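Local coordinates for amidase, hydantoinase/carbamoylase family (Burkholderia vietnamiensis, PDB 5I4M), which probably hydrolyses N-carbamoyl-L-amino acids to the free amino acids, as a two-zinc hydrolase of the peptidase M20 family, at residues G102-S107 with N148-R153; R52-D57 with S152-A157; R113-Y118 with E209-Q214. All blocks are in the same frame, centred on the assembly; numbering follows the deposited sequence.

Contact 1: G102-S107 with N148-R153. With ZN (zinc ion), chain C; ZN (zinc ion), chain D; 3PG (3-phosphoglyceric acid), chain E.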
loop_
_atom_site.group_PDB
_atom_site.type_symbol
_atom_site.label_atom_id
_atom_site.label_comp_id
_atom_site.label_asym_id
_atom_site.label_seq_id
_atom_site.Cartn_x
_atom_site.Cartn_y
_atom_site.Cartn_z
ATOM N N GLY A 102 11.878 -24.920 21.652
ATOM C CA GLY A 102 11.089 -23.717 21.612
ATOM C C GLY A 102 10.966 -23.159 20.221
ATOM O O GLY A 102 11.499 -23.719 19.255
ATOM N N SER A 103 10.276 -22.032 20.118
ATOM C CA SER A 103 9.902 -21.499 18.820
ATOM C C SER A 103 9.388 -20.084 19.044
ATOM O O SER A 103 9.863 -19.391 19.950
ATOM C CB SER A 103 8.860 -22.416 18.164
ATOM O OG SER A 103 8.774 -22.246 16.745
ATOM N N HIS A 104 8.414 -19.647 18.259
ATOM C CA HIS A 104 7.909 -18.290 18.377
ATOM C C HIS A 104 6.408 -18.290 18.616
ATOM O O HIS A 104 5.679 -19.150 18.118
ATOM C CB HIS A 104 8.222 -17.472 17.119
ATOM C CG HIS A 104 7.716 -18.084 15.848
ATOM N ND1 HIS A 104 6.568 -17.649 15.219
ATOM C CD2 HIS A 104 8.210 -19.083 15.081
ATOM C CE1 HIS A 104 6.372 -18.365 14.124
ATOM N NE2 HIS A 104 7.358 -19.236 14.015
ATOM N N ALA A 105 5.949 -17.299 19.364
ATOM C CA ALA A 105 4.523 -17.126 19.577
ATOM C C ALA A 105 3.909 -16.058 18.680
ATOM O O ALA A 105 2.679 -15.981 18.593
ATOM C CB ALA A 105 4.254 -16.779 21.046
ATOM N N ASP A 106 4.726 -15.236 18.019
ATOM C CA ASP A 106 4.199 -14.213 17.131
ATOM C C ASP A 106 3.795 -14.838 15.800
ATOM O O ASP A 106 4.247 -15.927 15.436
ATOM C CB ASP A 106 5.227 -13.091 16.922
ATOM C CG ASP A 106 6.478 -13.562 16.194
ATOM O OD1 ASP A 106 7.247 -14.347 16.789
ATOM O OD2 ASP A 106 6.715 -13.112 15.045
ATOM N N SER A 107 2.920 -14.141 15.072
ATOM C CA SER A 107 2.399 -14.661 13.818
ATOM C C SER A 107 2.446 -13.605 12.727
ATOM O O SER A 107 2.728 -12.428 12.962
ATOM C CB SER A 107 0.948 -15.150 13.962
ATOM O OG SER A 107 0.049 -14.056 13.874
ATOM N N ASN A 148 9.887 -11.939 17.912
ATOM C CA ASN A 148 9.736 -11.399 16.555
ATOM C C ASN A 148 10.338 -12.318 15.497
ATOM O O ASN A 148 11.073 -11.881 14.605
ATOM C CB ASN A 148 10.353 -9.999 16.430
ATOM C CG ASN A 148 10.060 -9.365 15.071
ATOM O OD1 ASN A 148 8.922 -9.397 14.611
ATOM N ND2 ASN A 148 11.092 -8.854 14.403
ATOM N N GLU A 149 10.032 -13.612 15.590
ATOM C CA GLU A 149 10.683 -14.528 14.661
ATOM C C GLU A 149 10.234 -14.282 13.226
ATOM O O GLU A 149 11.018 -14.498 12.301
ATOM C CB GLU A 149 10.435 -15.983 15.076
ATOM C CG GLU A 149 11.161 -17.039 14.229
ATOM C CD GLU A 149 10.419 -17.390 12.947
ATOM O OE1 GLU A 149 9.249 -16.976 12.794
ATOM O OE2 GLU A 149 11.009 -18.067 12.086
ATOM N N GLU A 150 8.998 -13.807 13.014
ATOM C CA GLU A 150 8.458 -13.788 11.654
ATOM C C GLU A 150 9.136 -12.741 10.780
ATOM O O GLU A 150 9.166 -12.892 9.551
ATOM C CB GLU A 150 6.948 -13.536 11.667
ATOM C CG GLU A 150 6.096 -14.715 12.154
ATOM C CD GLU A 150 5.931 -15.807 11.100
ATOM O OE1 GLU A 150 6.591 -15.743 10.043
ATOM O OE2 GLU A 150 5.135 -16.747 11.326
ATOM N N GLY A 151 9.654 -11.674 11.380
ATOM C CA GLY A 151 10.253 -10.612 10.590
ATOM C C GLY A 151 9.280 -9.839 9.726
ATOM O O GLY A 151 9.696 -9.241 8.728
ATOM N N SER A 152 7.996 -9.813 10.095
ATOM C CA SER A 152 6.966 -9.131 9.319
ATOM C C SER A 152 6.727 -7.703 9.804
ATOM O O SER A 152 6.795 -6.753 9.014
ATOM C CB SER A 152 5.654 -9.927 9.373
ATOM O OG SER A 152 4.627 -9.216 8.685
ATOM N N ARG A 153 6.459 -7.531 11.101
ATOM C CA ARG A 153 6.225 -6.189 11.636
ATOM C C ARG A 153 7.526 -5.403 11.739
ATOM O O ARG A 153 7.579 -4.220 11.379
ATOM C CB ARG A 153 5.562 -6.268 13.008
ATOM C CG ARG A 153 5.359 -4.892 13.631
ATOM C CD ARG A 153 4.764 -4.947 15.028
ATOM N NE ARG A 153 4.655 -3.583 15.550
ATOM C CZ ARG A 153 4.413 -3.265 16.817
ATOM N NH1 ARG A 153 4.245 -4.220 17.733
ATOM N NH2 ARG A 153 4.339 -1.983 17.158
HETATM ZN ZN ZN C . 7.669 -20.457 12.245
HETATM ZN ZN ZN D . 5.877 -17.996 9.864
HETATM C C1 3PG E . 10.590 -17.243 7.005
HETATM O O1 3PG E . 9.869 -16.539 6.274
HETATM O O2 3PG E . 11.080 -18.330 6.627
HETATM C C2 3PG E . 10.874 -16.746 8.393
HETATM O O3 3PG E . 12.057 -17.377 8.915
HETATM C C3 3PG E . 9.694 -17.097 9.271
HETATM O O1P 3PG E . 9.585 -18.519 9.368
HETATM P P 3PG E . 8.192 -19.177 9.923
HETATM O O2P 3PG E . 7.798 -18.375 11.141
HETATM O O3P 3PG E . 7.221 -18.995 8.765
HETATM O O4P 3PG E . 8.583 -20.629 10.250
HETATM O O HOH W 1 9.772 -20.640 12.810
#

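Contact 2: R52-D57 with S152-A157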
loop_
_atom_site.group_PDB
_atom_site.type_symbol
_atom_site.label_atom_id
_atom_site.label_comp_id
_atom_site.label_asym_id
_atom_site.label_seq_id
_atom_site.Cartn_x
_atom_site.Cartn_y
_atom_site.Cartn_z
ATOM N N ARG A 52 -1.441 -12.028 15.226
ATOM C CA ARG A 52 -0.805 -11.759 16.506
ATOM C C ARG A 52 0.622 -11.311 16.210
ATOM O O ARG A 52 1.586 -12.041 16.427
ATOM C CB ARG A 52 -0.828 -12.991 17.411
ATOM C CG ARG A 52 -0.282 -12.773 18.812
ATOM C CD ARG A 52 -0.698 -13.923 19.718
ATOM N NE ARG A 52 0.028 -15.146 19.400
ATOM C CZ ARG A 52 -0.515 -16.357 19.324
ATOM N NH1 ARG A 52 -1.820 -16.528 19.512
ATOM N NH2 ARG A 52 0.255 -17.404 19.045
ATOM N N LEU A 53 0.748 -10.092 15.696
ATOM C CA LEU A 53 2.060 -9.602 15.306
ATOM C C LEU A 53 2.953 -9.433 16.530
ATOM O O LEU A 53 2.484 -9.187 17.646
ATOM C CB LEU A 53 1.935 -8.290 14.540
ATOM C CG LEU A 53 1.707 -8.401 13.023
ATOM C CD1 LEU A 53 2.922 -9.012 12.337
ATOM C CD2 LEU A 53 0.465 -9.210 12.702
ATOM N N ALA A 54 4.260 -9.590 16.306
ATOM C CA ALA A 54 5.225 -9.524 17.392
ATOM C C ALA A 54 5.117 -8.211 18.160
ATOM O O ALA A 54 4.995 -7.134 17.575
ATOM C CB ALA A 54 6.644 -9.682 16.837
ATOM N N LEU A 55 5.179 -8.318 19.488
ATOM C CA LEU A 55 5.267 -7.190 20.415
ATOM C C LEU A 55 4.030 -6.297 20.383
ATOM O O LEU A 55 4.087 -5.136 20.808
ATOM C CB LEU A 55 6.541 -6.368 20.169
ATOM C CG LEU A 55 7.796 -7.255 20.148
ATOM C CD1 LEU A 55 9.092 -6.435 20.079
ATOM C CD2 LEU A 55 7.824 -8.193 21.367
ATOM N N THR A 56 2.908 -6.807 19.879
ATOM C CA THR A 56 1.612 -6.189 20.122
ATOM C C THR A 56 1.084 -6.623 21.488
ATOM O O THR A 56 1.636 -7.515 22.138
ATOM C CB THR A 56 0.601 -6.600 19.056
ATOM O OG1 THR A 56 0.447 -8.031 19.086
ATOM C CG2 THR A 56 1.061 -6.175 17.671
ATOM N N ASP A 57 -0.029 -6.009 21.913
ATOM C CA ASP A 57 -0.664 -6.473 23.144
ATOM C C ASP A 57 -1.100 -7.930 23.041
ATOM O O ASP A 57 -1.152 -8.635 24.060
ATOM C CB ASP A 57 -1.874 -5.606 23.488
ATOM C CG ASP A 57 -1.487 -4.291 24.108
ATOM O OD1 ASP A 57 -0.285 -4.096 24.394
ATOM O OD2 ASP A 57 -2.393 -3.468 24.327
ATOM N N SER A 152 7.996 -9.813 10.095
ATOM C CA SER A 152 6.966 -9.131 9.319
ATOM C C SER A 152 6.727 -7.703 9.804
ATOM O O SER A 152 6.795 -6.753 9.014
ATOM C CB SER A 152 5.654 -9.927 9.373
ATOM O OG SER A 152 4.627 -9.216 8.685
ATOM N N ARG A 153 6.459 -7.531 11.101
ATOM C CA ARG A 153 6.225 -6.189 11.636
ATOM C C ARG A 153 7.526 -5.403 11.739
ATOM O O ARG A 153 7.579 -4.220 11.379
ATOM C CB ARG A 153 5.562 -6.268 13.008
ATOM C CG ARG A 153 5.359 -4.892 13.631
ATOM C CD ARG A 153 4.764 -4.947 15.028
ATOM N NE ARG A 153 4.655 -3.583 15.550
ATOM C CZ ARG A 153 4.413 -3.265 16.817
ATOM N NH1 ARG A 153 4.245 -4.220 17.733
ATOM N NH2 ARG A 153 4.339 -1.983 17.158
ATOM N N PHE A 154 8.574 -6.036 12.252
ATOM C CA PHE A 154 9.929 -5.512 12.203
ATOM C C PHE A 154 10.738 -6.511 11.398
ATOM O O PHE A 154 10.614 -7.719 11.612
ATOM C CB PHE A 154 10.556 -5.340 13.597
ATOM C CG PHE A 154 9.593 -4.912 14.673
ATOM C CD1 PHE A 154 8.803 -5.849 15.324
ATOM C CD2 PHE A 154 9.532 -3.590 15.081
ATOM C CE1 PHE A 154 7.933 -5.474 16.329
ATOM C CE2 PHE A 154 8.663 -3.197 16.090
ATOM C CZ PHE A 154 7.857 -4.139 16.715
ATOM N N ALA A 155 11.540 -6.019 10.465
ATOM C CA ALA A 155 12.300 -6.933 9.638
ATOM C C ALA A 155 13.789 -6.837 9.973
ATOM O O ALA A 155 14.256 -5.797 10.440
ATOM C CB ALA A 155 12.092 -6.625 8.148
ATOM N N PRO A 156 14.565 -7.893 9.744
ATOM C CA PRO A 156 14.167 -9.163 9.146
ATOM C C PRO A 156 13.730 -10.196 10.172
ATOM O O PRO A 156 13.518 -9.878 11.345
ATOM C CB PRO A 156 15.450 -9.614 8.447
ATOM C CG PRO A 156 16.510 -9.161 9.382
ATOM C CD PRO A 156 16.029 -7.811 9.902
ATOM N N ALA A 157 13.618 -11.440 9.717
ATOM C CA ALA A 157 13.210 -12.542 10.570
ATOM C C ALA A 157 14.337 -12.970 11.511
ATOM O O ALA A 157 15.515 -12.679 11.290
ATOM C CB ALA A 157 12.796 -13.738 9.717
#

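Contact 3: R113-Y118 with E209-Q214. With ZN (zinc ion), chain C; ZN (zinc ion), chain D; 3PG (3-phosphoglyceric acid), chain E.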
loop_
_atom_site.group_PDB
_atom_site.type_symbol
_atom_site.label_atom_id
_atom_site.label_comp_id
_atom_site.label_asym_id
_atom_site.label_seq_id
_atom_site.Cartn_x
_atom_site.Cartn_y
_atom_site.Cartn_z
ATOM N N ARG A 113 -2.811 -21.184 13.087
ATOM C CA ARG A 113 -2.851 -21.580 14.488
ATOM C C ARG A 113 -1.691 -22.474 14.901
ATOM O O ARG A 113 -1.633 -22.876 16.069
ATOM C CB ARG A 113 -4.181 -22.292 14.778
ATOM C CG ARG A 113 -5.395 -21.349 14.702
ATOM C CD ARG A 113 -6.737 -22.098 14.668
ATOM N NE ARG A 113 -6.819 -22.932 13.475
ATOM C CZ ARG A 113 -7.192 -24.204 13.462
ATOM N NH1 ARG A 113 -7.570 -24.804 14.589
ATOM N NH2 ARG A 113 -7.202 -24.871 12.312
ATOM N N PHE A 114 -0.759 -22.788 13.996
ATOM C CA PHE A 114 0.280 -23.755 14.326
ATOM C C PHE A 114 1.705 -23.254 14.100
ATOM O O PHE A 114 2.628 -23.682 14.807
ATOM C CB PHE A 114 0.040 -25.038 13.528
ATOM C CG PHE A 114 -1.284 -25.682 13.823
ATOM C CD1 PHE A 114 -1.429 -26.520 14.923
ATOM C CD2 PHE A 114 -2.396 -25.420 13.029
ATOM C CE1 PHE A 114 -2.654 -27.100 15.219
ATOM C CE2 PHE A 114 -3.628 -26.003 13.316
ATOM C CZ PHE A 114 -3.754 -26.849 14.407
ATOM N N ASP A 115 1.915 -22.378 13.117
ATOM C CA ASP A 115 3.264 -21.887 12.825
ATOM C C ASP A 115 3.856 -21.259 14.079
ATOM O O ASP A 115 3.248 -20.370 14.685
ATOM C CB ASP A 115 3.188 -20.888 11.665
ATOM C CG ASP A 115 4.519 -20.241 11.313
ATOM O OD1 ASP A 115 5.588 -20.628 11.844
ATOM O OD2 ASP A 115 4.481 -19.336 10.434
ATOM N N GLY A 116 5.006 -21.776 14.512
ATOM C CA GLY A 116 5.646 -21.279 15.717
ATOM C C GLY A 116 5.036 -21.726 17.035
ATOM O O GLY A 116 5.730 -22.283 17.893
ATOM N N ILE A 117 3.745 -21.469 17.234
ATOM C CA ILE A 117 3.173 -21.729 18.553
ATOM C C ILE A 117 3.188 -23.224 18.873
ATOM O O ILE A 117 3.317 -23.616 20.039
ATOM C CB ILE A 117 1.754 -21.120 18.649
ATOM C CG1 ILE A 117 1.167 -21.311 20.057
ATOM C CG2 ILE A 117 0.833 -21.726 17.599
ATOM C CD1 ILE A 117 1.927 -20.572 21.156
ATOM N N TYR A 118 3.083 -24.085 17.858
ATOM C CA TYR A 118 3.174 -25.526 18.099
ATOM C C TYR A 118 4.495 -25.889 18.775
ATOM O O TYR A 118 4.520 -26.669 19.734
ATOM C CB TYR A 118 3.009 -26.268 16.774
ATOM C CG TYR A 118 3.238 -27.772 16.790
ATOM C CD1 TYR A 118 2.776 -28.575 17.836
ATOM C CD2 TYR A 118 3.885 -28.391 15.726
ATOM C CE1 TYR A 118 2.976 -29.949 17.814
ATOM C CE2 TYR A 118 4.090 -29.758 15.703
ATOM C CZ TYR A 118 3.627 -30.532 16.744
ATOM O OH TYR A 118 3.840 -31.892 16.705
ATOM N N GLU A 209 13.930 -27.881 17.671
ATOM C CA GLU A 209 12.704 -27.128 17.438
ATOM C C GLU A 209 11.712 -27.988 16.662
ATOM O O GLU A 209 12.043 -28.560 15.618
ATOM C CB GLU A 209 12.977 -25.815 16.692
ATOM C CG GLU A 209 11.689 -25.023 16.355
ATOM C CD GLU A 209 11.971 -23.606 15.891
ATOM O OE1 GLU A 209 13.160 -23.246 15.812
ATOM O OE2 GLU A 209 11.008 -22.841 15.631
ATOM N N LEU A 210 10.501 -28.075 17.184
ATOM C CA LEU A 210 9.386 -28.768 16.558
ATOM C C LEU A 210 8.547 -27.750 15.783
ATOM O O LEU A 210 8.230 -26.677 16.309
ATOM C CB LEU A 210 8.557 -29.463 17.647
ATOM C CG LEU A 210 7.184 -30.026 17.295
ATOM C CD1 LEU A 210 7.316 -31.159 16.304
ATOM C CD2 LEU A 210 6.494 -30.496 18.587
ATOM N N HIS A 211 8.209 -28.063 14.531
ATOM C CA HIS A 211 7.518 -27.089 13.684
ATOM C C HIS A 211 6.702 -27.819 12.626
ATOM O O HIS A 211 7.038 -28.938 12.237
ATOM C CB HIS A 211 8.530 -26.163 13.002
ATOM C CG HIS A 211 7.990 -24.813 12.648
ATOM N ND1 HIS A 211 7.129 -24.606 11.590
ATOM C CD2 HIS A 211 8.220 -23.594 13.194
ATOM C CE1 HIS A 211 6.848 -23.313 11.504
ATOM N NE2 HIS A 211 7.494 -22.679 12.467
ATOM N N ILE A 212 5.626 -27.185 12.149
ATOM C CA ILE A 212 4.944 -27.756 10.994
ATOM C C ILE A 212 5.808 -27.525 9.759
ATOM O O ILE A 212 6.584 -26.560 9.686
ATOM C CB ILE A 212 3.531 -27.173 10.793
ATOM C CG1 ILE A 212 3.590 -25.649 10.671
ATOM C CG2 ILE A 212 2.600 -27.597 11.931
ATOM C CD1 ILE A 212 2.395 -25.070 9.938
ATOM N N GLU A 213 5.661 -28.408 8.769
ATOM C CA GLU A 213 6.517 -28.344 7.584
ATOM C C GLU A 213 6.380 -27.016 6.837
ATOM O O GLU A 213 7.375 -26.473 6.334
ATOM C CB GLU A 213 6.193 -29.498 6.641
ATOM C CG GLU A 213 7.054 -29.454 5.381
ATOM C CD GLU A 213 6.556 -30.387 4.301
ATOM O OE1 GLU A 213 6.828 -30.121 3.116
ATOM O OE2 GLU A 213 5.878 -31.372 4.634
ATOM N N GLN A 214 5.151 -26.507 6.716
ATOM C CA GLN A 214 4.806 -25.324 5.932
ATOM C C GLN A 214 4.924 -25.570 4.433
ATOM O O GLN A 214 4.949 -24.619 3.645
ATOM C CB GLN A 214 5.647 -24.110 6.346
ATOM C CG GLN A 214 5.508 -23.808 7.830
ATOM C CD GLN A 214 6.355 -22.638 8.253
ATOM O OE1 GLN A 214 7.576 -22.745 8.302
ATOM N NE2 GLN A 214 5.711 -21.512 8.567
HETATM ZN ZN ZN C . 7.669 -20.457 12.245
HETATM ZN ZN ZN D . 5.877 -17.996 9.864
HETATM C C1 3PG E . 10.590 -17.243 7.005
HETATM O O1 3PG E . 9.869 -16.539 6.274
HETATM O O2 3PG E . 11.080 -18.330 6.627
HETATM C C2 3PG E . 10.874 -16.746 8.393
HETATM O O3 3PG E . 12.057 -17.377 8.915
HETATM C C3 3PG E . 9.694 -17.097 9.271
HETATM O O1P 3PG E . 9.585 -18.519 9.368
HETATM P P 3PG E . 8.192 -19.177 9.923
HETATM O O2P 3PG E . 7.798 -18.375 11.141
HETATM O O3P 3PG E . 7.221 -18.995 8.765
HETATM O O4P 3PG E . 8.583 -20.629 10.250
HETATM O O HOH W 2 4.933 -24.825 13.989
HETATM O O HOH W 3 6.847 -24.347 15.954
HETATM O O HOH W 1 9.772 -20.640 12.810
#

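Contact 1: G102-S107 with N148-R153
His104 and Glu149 lie almost flat against each other: the imidazole and the carboxylate are tilted by only 16°, and Glu149 OE1 sits over the ring, 3.2 Å from His104 NE2, not a hydrogen bond, since NE2 is bound to zinc. Glu149 leaves the backbone with CG anti to N (chi1 -176°), and the bend at chi2 brings the carboxylate over the ring; its CB, placed by the backbone, packs against CB and CG of His104. The imidazole is fixed from two ends. ND1 donates to Asp106 O, which lies in the ring plane, and this turns NE2 toward the zinc ion of chain C, 2.2 Å away. Asp106 in turn holds the facing loop: its two carboxylate oxygens accept the consecutive amides of Glu149 and Glu150, OD1 from Glu149 N at 3.1 Å and OD2, through its syn lone pair, from Glu150 N at 3.1 Å. Glu150 CG passes Asp106 OD2, and the bend beyond it (chi2 -77°) turns the carboxylate to grip the zinc ion of chain D with both oxygens, OE2 at 2.1 Å and OE1 at 2.4 Å; Gln108 also bonds OE1. The phosphate of 3-phosphoglyceric acid bridges the metals through O2P, and Glu149 OE1 approaches that oxygen to 2.6 Å. Asp115 completes the bridge, with His211 on one zinc and His403 on the other. Asp106 is thus a second-shell residue that positions ligands of both metals, while Glu149 stands beside the bridging oxygen, consistent with the general-base glutamate of M20 hydrolases.

Contact 2: R52-D57 with S152-A157
Arg153 meets a type II beta turn, Leu53 to Thr56, end-on: its NH1 donates to Ala54 O at 3.0 Å, with the acceptor near the guanidinium plane and the donor in the plane of the carbonyl. Leu55 O lies 3.2 Å from the same NH1, and the methyl CG2 of Thr56 packs beside it. Nearer the backbone, Leu53 CD1 rests on Arg153 CB at 3.9 Å and on the side chain of Ser152. Phe154 packs alongside the arginine, its CE1 4.0 Å from Leu55 CD1 and its edge turned to Ala54 O. The arginine chain, extended from CG to NE, has CG over one Phe154 ring face, toward the rim, and the ring tip, CZ, sits over one face of the guanidinium. Further out, NH2 of Arg153 forms salt bridges with Glu187 and Asp178, which would fix the rotation of the guanidinium, while Leu55 and Phe154 pack on helix 184-191. Ser152 bonds Ser294 of the second subunit, so the loop between strand 141-145 and helix 159-164 lies between this turn and the dimer partner. The turn itself leads into helix 57-72, with Thr56 as its N-cap. Leu53 O takes both the backbone N of Thr56, at 3.3 Å, and its hydroxyl: chi1 near 60° sets OG1 between N and the carbonyl carbon, from where it donates to Leu53 O at 2.7 Å.

Contact 3: R113-Y118 with E209-Q214
The loop and helix start of 113-118 lie against strand 206-212, with CA atoms 6.4 Å apart both at Asp115 and Ile212 and at Tyr118 and His211, and no direct hydrogen bond links the two segments. Waters join the backbones instead: one donates to Phe114 O and accepts from Ile212 N, and another donates to Leu210 O and, weakly, to Gly116 O. The apolar half of the contact is carried by Tyr118 and Leu210. Leu210 sets CD2 over one face of the phenol ring, 3.8 Å from its centroid and 27° off the normal, a CH-pi contact displaced toward the CZ rim; Tyr118 OH bonds Ile414 O beyond it. Ile212 CG2 fills the gap between Tyr118 CD2 and Phe114 CB, at 4.1 and 4.0 Å. On the metal side, Asp115 extends with CG anti to the backbone N (chi1 177°) and splits its carboxylate between the zinc ions, OD1 2.1 Å from that of chain C and OD2 2.0 Å from that of chain D. His211 NE2 joins the former zinc at 2.2 Å, its ring turned 63° from the carboxylate. Its ND1 donates to Ile212 O, in the ring plane and along a carbonyl lone pair, which fixes the ring rotation. Gln214 reaches past Asp115 OD2, and NE2 donates to O3P of 3-phosphoglyceric acid at 2.9 Å. Asp115 N is held by Glu407, while His247 of the second subunit packs on Gln214 and bonds the same ligand. One aspartate bridging two zincs, with a strand-borne histidine on one of them, is the co-catalytic metal centre typical of the M20 family.

Contacts 1 and 3, with centres about 11 Å apart, together supply most of the protein ligands of the two-zinc site: they share both metals, the ligand and a water, and strands 99-103 and 206-212 are neighbours in the sheet. Contact 2 lies about 6 Å from contact 1 and about 17 Å from contact 3; it shares Ser152 and Arg153 with contact 1, and Arg52 probably hydrogen-bonds Ala105 O and Ser107 N. Along the chain the order is 52-57, 102-107, 113-118, 148-153 running into 152-157, then 209-214. The metal ligands thus come from strand 206-212 and from loops, among them those following strands 99-103 and 141-145, while the second subunit supplies further ligand-binding residues.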